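Uncharacterized protein lp_1913 (Lactobacillus plantarum, PDB 3FLH) is of unknown function but carries a rhodanese-like domain, a fold often linked to sulfur transfer. Local coordinates at residues V34-Q44 and I50-L61. Residues are numbered along the deposited sequence; the frame is centred on the assembly and turned at random.
Sequences VVLDVRNAPAQ and IKGAIAMPAKDL
L36 and I54 pair in parallel as strand 54-55 adds to the edge of strand 33-37. I54 N donates to V35 O (2.8 Å), D37 N to I54 O, and M56 N to D37 O. A58 N donates to V38 O. On one face, L36 CD2 packs on I54 CB (3.9 Å), and L36 runs alongside M56, a selenomethionine here. A turn at chi3 (61°) brings M56 CE against L36 CD1 (3.3 Å), a tight fit. On the other face, V35 CG1 meets A53 CB (3.8 Å), and Q44 OE1 lies against A55 CB (3.1 Å). Q44 NE2 donates to D37 O (2.9 Å) and R39 O (3.0 Å). It reaches D37 O from the carbonyl face opposite M56 N. A leucine in place of Q44 would probably leave R39 O without this donor and D37 O with M56 N alone of the two. R39 grips the D37 carboxylate side-on through NE and NH2. D37 OD1 also accepts from R39 N, closing an Asx turn. Backbone bonds thus join the edge strand to the parallel sheet of this rhodanese-like domain, with apolar packing beside them. The buried D37-R39 salt bridge and the two Q44 NE2 bonds hold the turn that leaves strand 33-37.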
ATOM      1  N   VAL B  34      14.088 -10.119 -14.081  1.00 14.56           N
ATOM      2  CA  VAL B  34      15.207 -10.182 -13.146  1.00 16.74           C
ATOM      3  C   VAL B  34      14.645  -9.577 -11.864  1.00 13.08           C
ATOM      4  O   VAL B  34      14.184  -8.436 -11.859  1.00 14.43           O
ATOM      5  CB  VAL B  34      16.421  -9.346 -13.624  1.00 12.64           C
ATOM      6  CG1 VAL B  34      17.518  -9.350 -12.551  1.00 21.17           C
ATOM      7  CG2 VAL B  34      16.963  -9.918 -14.930  1.00 12.82           C
ATOM      8  N   VAL B  35      14.665 -10.358 -10.793  1.00 10.39           N
ATOM      9  CA  VAL B  35      14.137  -9.939  -9.502  1.00 14.97           C
ATOM     10  C   VAL B  35      15.224  -9.251  -8.668  1.00 17.15           C
ATOM     11  O   VAL B  35      16.338  -9.771  -8.535  1.00 14.86           O
ATOM     12  CB  VAL B  35      13.592 -11.174  -8.714  1.00 15.37           C
ATOM     13  CG1 VAL B  35      13.025 -10.746  -7.369  1.00 11.35           C
ATOM     14  CG2 VAL B  35      12.518 -11.882  -9.531  1.00 13.09           C
ATOM     15  N   LEU B  36      14.891  -8.082  -8.122  1.00  7.89           N
ATOM     16  CA  LEU B  36      15.806  -7.302  -7.288  1.00 11.93           C
ATOM     17  C   LEU B  36      15.265  -7.184  -5.879  1.00 18.55           C
ATOM     18  O   LEU B  36      14.163  -6.666  -5.670  1.00 12.83           O
ATOM     19  CB  LEU B  36      15.987  -5.885  -7.841  1.00 10.41           C
ATOM     20  CG  LEU B  36      16.397  -5.736  -9.304  1.00 11.86           C
ATOM     21  CD1 LEU B  36      16.533  -4.250  -9.643  1.00 10.10           C
ATOM     22  CD2 LEU B  36      17.719  -6.469  -9.546  1.00 12.70           C
ATOM     23  N   ASP B  37      16.042  -7.665  -4.913  1.00 10.42           N
ATOM     24  CA  ASP B  37      15.661  -7.605  -3.503  1.00 11.57           C
ATOM     25  C   ASP B  37      16.174  -6.251  -3.018  1.00 11.12           C
ATOM     26  O   ASP B  37      17.372  -6.086  -2.810  1.00 11.09           O
ATOM     27  CB  ASP B  37      16.355  -8.736  -2.728  1.00  6.65           C
ATOM     28  CG  ASP B  37      15.849  -8.879  -1.315  1.00  8.56           C
ATOM     29  OD1 ASP B  37      15.670  -7.848  -0.626  1.00 14.32           O
ATOM     30  OD2 ASP B  37      15.627 -10.036  -0.874  1.00 14.08           O
ATOM     31  N   VAL B  38      15.281  -5.284  -2.846  1.00 15.93           N
ATOM     32  CA  VAL B  38      15.708  -3.953  -2.418  1.00 13.63           C
ATOM     33  C   VAL B  38      15.638  -3.699  -0.916  1.00 16.72           C
ATOM     34  O   VAL B  38      15.681  -2.549  -0.481  1.00 17.14           O
ATOM     35  CB  VAL B  38      14.905  -2.851  -3.142  1.00  8.70           C
ATOM     36  CG1 VAL B  38      15.035  -3.027  -4.653  1.00 11.46           C
ATOM     37  CG2 VAL B  38      13.445  -2.907  -2.728  1.00 10.49           C
ATOM     38  N   ARG B  39      15.533  -4.764  -0.124  1.00 14.29           N
ATOM     39  CA  ARG B  39      15.480  -4.626   1.333  1.00 20.26           C
ATOM     40  C   ARG B  39      16.818  -4.077   1.839  1.00 23.37           C
ATOM     41  O   ARG B  39      17.822  -4.135   1.131  1.00 20.03           O
ATOM     42  CB  ARG B  39      15.217  -5.986   2.000  1.00 14.05           C
ATOM     43  CG  ARG B  39      13.833  -6.594   1.774  1.00 15.04           C
ATOM     44  CD  ARG B  39      13.730  -7.970   2.445  1.00 12.76           C
ATOM     45  NE  ARG B  39      14.672  -8.929   1.867  1.00 15.22           N
ATOM     46  CZ  ARG B  39      15.058 -10.063   2.452  1.00 16.22           C
ATOM     47  NH1 ARG B  39      14.586 -10.397   3.647  1.00 12.54           N
ATOM     48  NH2 ARG B  39      15.927 -10.863   1.841  1.00  9.92           N
ATOM     49  N   ASN B  40      16.834  -3.550   3.062  1.00 26.80           N
ATOM     50  CA  ASN B  40      18.066  -3.019   3.636  1.00 23.54           C
ATOM     51  C   ASN B  40      19.063  -4.152   3.876  1.00 30.35           C
ATOM     52  O   ASN B  40      18.676  -5.284   4.177  1.00 24.91           O
ATOM     53  CB  ASN B  40      17.783  -2.269   4.945  1.00 32.92           C
ATOM     54  CG  ASN B  40      16.903  -3.058   5.900  1.00 46.29           C
ATOM     55  OD1 ASN B  40      15.769  -2.662   6.184  1.00 50.72           O
ATOM     56  ND2 ASN B  40      17.420  -4.176   6.402  1.00 44.33           N
ATOM     57  N   ALA B  41      20.348  -3.838   3.731  1.00 30.52           N
ATOM     58  CA  ALA B  41      21.421  -4.813   3.895  1.00 32.45           C
ATOM     59  C   ALA B  41      21.285  -5.775   5.080  1.00 33.40           C
ATOM     60  O   ALA B  41      21.343  -6.991   4.899  1.00 27.36           O
ATOM     61  CB  ALA B  41      22.770  -4.089   3.968  1.00 27.86           C
ATOM     62  N   PRO B  42      21.099  -5.249   6.304  1.00 29.65           N
ATOM     63  CA  PRO B  42      20.969  -6.130   7.471  1.00 32.53           C
ATOM     64  C   PRO B  42      19.935  -7.243   7.328  1.00 29.20           C
ATOM     65  O   PRO B  42      20.177  -8.374   7.741  1.00 24.52           O
ATOM     66  CB  PRO B  42      20.640  -5.159   8.606  1.00 33.46           C
ATOM     67  CG  PRO B  42      19.945  -4.036   7.906  1.00 40.96           C
ATOM     68  CD  PRO B  42      20.785  -3.855   6.666  1.00 37.20           C
ATOM     69  N   ALA B  43      18.789  -6.925   6.735  1.00 26.26           N
ATOM     70  CA  ALA B  43      17.730  -7.909   6.558  1.00 25.83           C
ATOM     71  C   ALA B  43      18.129  -9.019   5.587  1.00 26.63           C
ATOM     72  O   ALA B  43      17.746 -10.179   5.757  1.00 20.97           O
ATOM     73  CB  ALA B  43      16.462  -7.225   6.069  1.00 31.80           C
ATOM     74  N   GLN B  44      18.906  -8.657   4.574  1.00 22.62           N
ATOM     75  CA  GLN B  44      19.339  -9.609   3.562  1.00 24.08           C
ATOM     76  C   GLN B  44      20.410 -10.601   4.026  1.00 26.32           C
ATOM     77  O   GLN B  44      20.805 -11.501   3.277  1.00 20.77           O
ATOM     78  CB  GLN B  44      19.808  -8.851   2.318  1.00 27.07           C
ATOM     79  CG  GLN B  44      18.696  -8.012   1.702  1.00 27.19           C
ATOM     80  CD  GLN B  44      18.870  -7.824   0.213  1.00 39.03           C
ATOM     81  OE1 GLN B  44      19.118  -8.789  -0.514  1.00 37.60           O
ATOM     82  NE2 GLN B  44      18.725  -6.588  -0.257  1.00 21.07           N
ATOM     83  N   ILE B  50      14.130 -14.301  -2.656  1.00 13.22           N
ATOM     84  CA  ILE B  50      13.405 -15.053  -3.662  1.00 11.37           C
ATOM     85  C   ILE B  50      14.452 -15.688  -4.575  1.00 15.58           C
ATOM     86  O   ILE B  50      15.502 -15.093  -4.845  1.00 14.42           O
ATOM     87  CB  ILE B  50      12.480 -14.102  -4.483  1.00  6.80           C
ATOM     88  CG1 ILE B  50      11.348 -13.590  -3.583  1.00  8.66           C
ATOM     89  CG2 ILE B  50      11.927 -14.815  -5.708  1.00 16.23           C
ATOM     90  CD1 ILE B  50      10.417 -12.581  -4.237  1.00 12.92           C
ATOM     91  N   LYS B  51      14.169 -16.902  -5.037  1.00 18.90           N
ATOM     92  CA  LYS B  51      15.076 -17.635  -5.915  1.00 13.91           C
ATOM     93  C   LYS B  51      15.586 -16.767  -7.068  1.00 16.16           C
ATOM     94  O   LYS B  51      14.800 -16.159  -7.793  1.00 11.89           O
ATOM     95  CB  LYS B  51      14.366 -18.872  -6.467  1.00 14.28           C
ATOM     96  CG  LYS B  51      15.231 -19.724  -7.368  1.00 24.29           C
ATOM     97  CD  LYS B  51      14.506 -20.979  -7.837  1.00 31.89           C
ATOM     98  CE  LYS B  51      15.413 -21.808  -8.748  1.00 36.59           C
ATOM     99  NZ  LYS B  51      16.669 -22.237  -8.046  1.00 39.97           N
ATOM    100  N   GLY B  52      16.906 -16.702  -7.220  1.00 14.46           N
ATOM    101  CA  GLY B  52      17.498 -15.915  -8.288  1.00 14.61           C
ATOM    102  C   GLY B  52      17.485 -14.405  -8.096  1.00 20.07           C
ATOM    103  O   GLY B  52      17.929 -13.658  -8.975  1.00 16.59           O
ATOM    104  N   ALA B  53      16.989 -13.942  -6.954  1.00 13.69           N
ATOM    105  CA  ALA B  53      16.926 -12.509  -6.696  1.00 10.65           C
ATOM    106  C   ALA B  53      18.295 -11.907  -6.433  1.00 18.04           C
ATOM    107  O   ALA B  53      19.128 -12.500  -5.751  1.00 12.61           O
ATOM    108  CB  ALA B  53      16.003 -12.221  -5.512  1.00 14.55           C
ATOM    109  N   ILE B  54      18.511 -10.713  -6.971  1.00 17.03           N
ATOM    110  CA  ILE B  54      19.770 -10.012  -6.791  1.00 19.47           C
ATOM    111  C   ILE B  54      19.651  -9.074  -5.596  1.00 19.21           C
ATOM    112  O   ILE B  54      18.717  -8.273  -5.523  1.00 16.15           O
ATOM    113  CB  ILE B  54      20.123  -9.189  -8.042  1.00 15.32           C
ATOM    114  CG1 ILE B  54      20.216 -10.117  -9.256  1.00 21.05           C
ATOM    115  CG2 ILE B  54      21.437  -8.454  -7.826  1.00 19.91           C
ATOM    116  CD1 ILE B  54      20.401  -9.386 -10.569  1.00 23.34           C
ATOM    117  N   ALA B  55      20.585  -9.187  -4.656  1.00 13.53           N
ATOM    118  CA  ALA B  55      20.571  -8.344  -3.463  1.00 18.57           C
ATOM    119  C   ALA B  55      20.993  -6.933  -3.851  1.00 21.36           C
ATOM    120  O   ALA B  55      22.146  -6.694  -4.211  1.00 23.00           O
ATOM    121  CB  ALA B  55      21.516  -8.911  -2.402  1.00 17.53           C
HETATM  122  N   MSE B  56      20.045  -6.007  -3.786  1.00 18.61           N
HETATM  123  CA  MSE B  56      20.305  -4.622  -4.146  1.00 19.98           C
HETATM  124  C   MSE B  56      19.540  -3.641  -3.261  1.00 19.35           C
HETATM  125  O   MSE B  56      18.467  -3.153  -3.633  1.00 21.02           O
HETATM  126  CB  MSE B  56      19.938  -4.394  -5.610  1.00 17.37           C
HETATM  127  CG  MSE B  56      20.019  -2.951  -6.050  1.00 38.70           C
HETATM  128 SE   MSE B  56      20.917  -2.778  -7.727  1.00 57.74          SE
HETATM  129  CE  MSE B  56      19.741  -3.823  -8.834  1.00 52.60           C
ATOM    130  N   PRO B  57      20.090  -3.342  -2.075  1.00 19.88           N
ATOM    131  CA  PRO B  57      19.480  -2.419  -1.115  1.00 21.57           C
ATOM    132  C   PRO B  57      19.017  -1.139  -1.787  1.00 21.15           C
ATOM    133  O   PRO B  57      19.751  -0.533  -2.565  1.00 17.58           O
ATOM    134  CB  PRO B  57      20.600  -2.189  -0.111  1.00 26.27           C
ATOM    135  CG  PRO B  57      21.277  -3.520  -0.088  1.00 24.64           C
ATOM    136  CD  PRO B  57      21.377  -3.843  -1.563  1.00 21.27           C
ATOM    137  N   ALA B  58      17.786  -0.746  -1.488  1.00 16.47           N
ATOM    138  CA  ALA B  58      17.188   0.448  -2.062  1.00 22.88           C
ATOM    139  C   ALA B  58      18.091   1.682  -2.056  1.00 25.76           C
ATOM    140  O   ALA B  58      18.115   2.431  -3.030  1.00 25.71           O
ATOM    141  CB  ALA B  58      15.881   0.757  -1.340  1.00 26.55           C
ATOM    142  N   LYS B  59      18.834   1.888  -0.970  1.00 29.78           N
ATOM    143  CA  LYS B  59      19.711   3.054  -0.854  1.00 33.55           C
ATOM    144  C   LYS B  59      20.979   2.949  -1.697  1.00 33.40           C
ATOM    145  O   LYS B  59      21.820   3.844  -1.669  1.00 42.29           O
ATOM    146  CB  LYS B  59      20.106   3.285   0.610  1.00 32.05           C
ATOM    147  CG  LYS B  59      21.263   2.417   1.095  1.00 39.81           C
ATOM    148  CD  LYS B  59      21.602   2.713   2.554  1.00 47.35           C
ATOM    149  CE  LYS B  59      22.988   2.194   2.926  1.00 51.61           C
ATOM    150  NZ  LYS B  59      23.160   0.744   2.629  1.00 53.69           N
ATOM    151  N   ASP B  60      21.122   1.856  -2.435  1.00 29.23           N
ATOM    152  CA  ASP B  60      22.297   1.664  -3.273  1.00 20.61           C
ATOM    153  C   ASP B  60      21.892   1.494  -4.729  1.00 24.55           C
ATOM    154  O   ASP B  60      22.734   1.507  -5.623  1.00 21.29           O
ATOM    155  CB  ASP B  60      23.075   0.431  -2.812  1.00 30.44           C
ATOM    156  CG  ASP B  60      23.561   0.553  -1.383  1.00 35.75           C
ATOM    157  OD1 ASP B  60      24.299   1.513  -1.079  1.00 38.21           O
ATOM    158  OD2 ASP B  60      23.206  -0.315  -0.558  1.00 43.46           O
ATOM    159  N   LEU B  61      20.592   1.344  -4.960  1.00 23.88           N
ATOM    160  CA  LEU B  61      20.068   1.147  -6.306  1.00 20.81           C
ATOM    161  C   LEU B  61      20.577   2.152  -7.339  1.00 18.08           C
ATOM    162  O   LEU B  61      21.215   1.767  -8.320  1.00 16.84           O
ATOM    163  CB  LEU B  61      18.539   1.171  -6.279  1.00 20.64           C
ATOM    164  CG  LEU B  61      17.870   1.028  -7.644  1.00 25.91           C
ATOM    165  CD1 LEU B  61      18.221  -0.322  -8.260  1.00 25.06           C
ATOM    166  CD2 LEU B  61      16.373   1.176  -7.487  1.00 32.75           C
TER
HETATM  167  O   HOH W   1      16.256 -12.784 -10.886  1.00 12.30           O
HETATM  168  O   HOH W   2      20.899  -0.947   3.180  1.00 21.95           O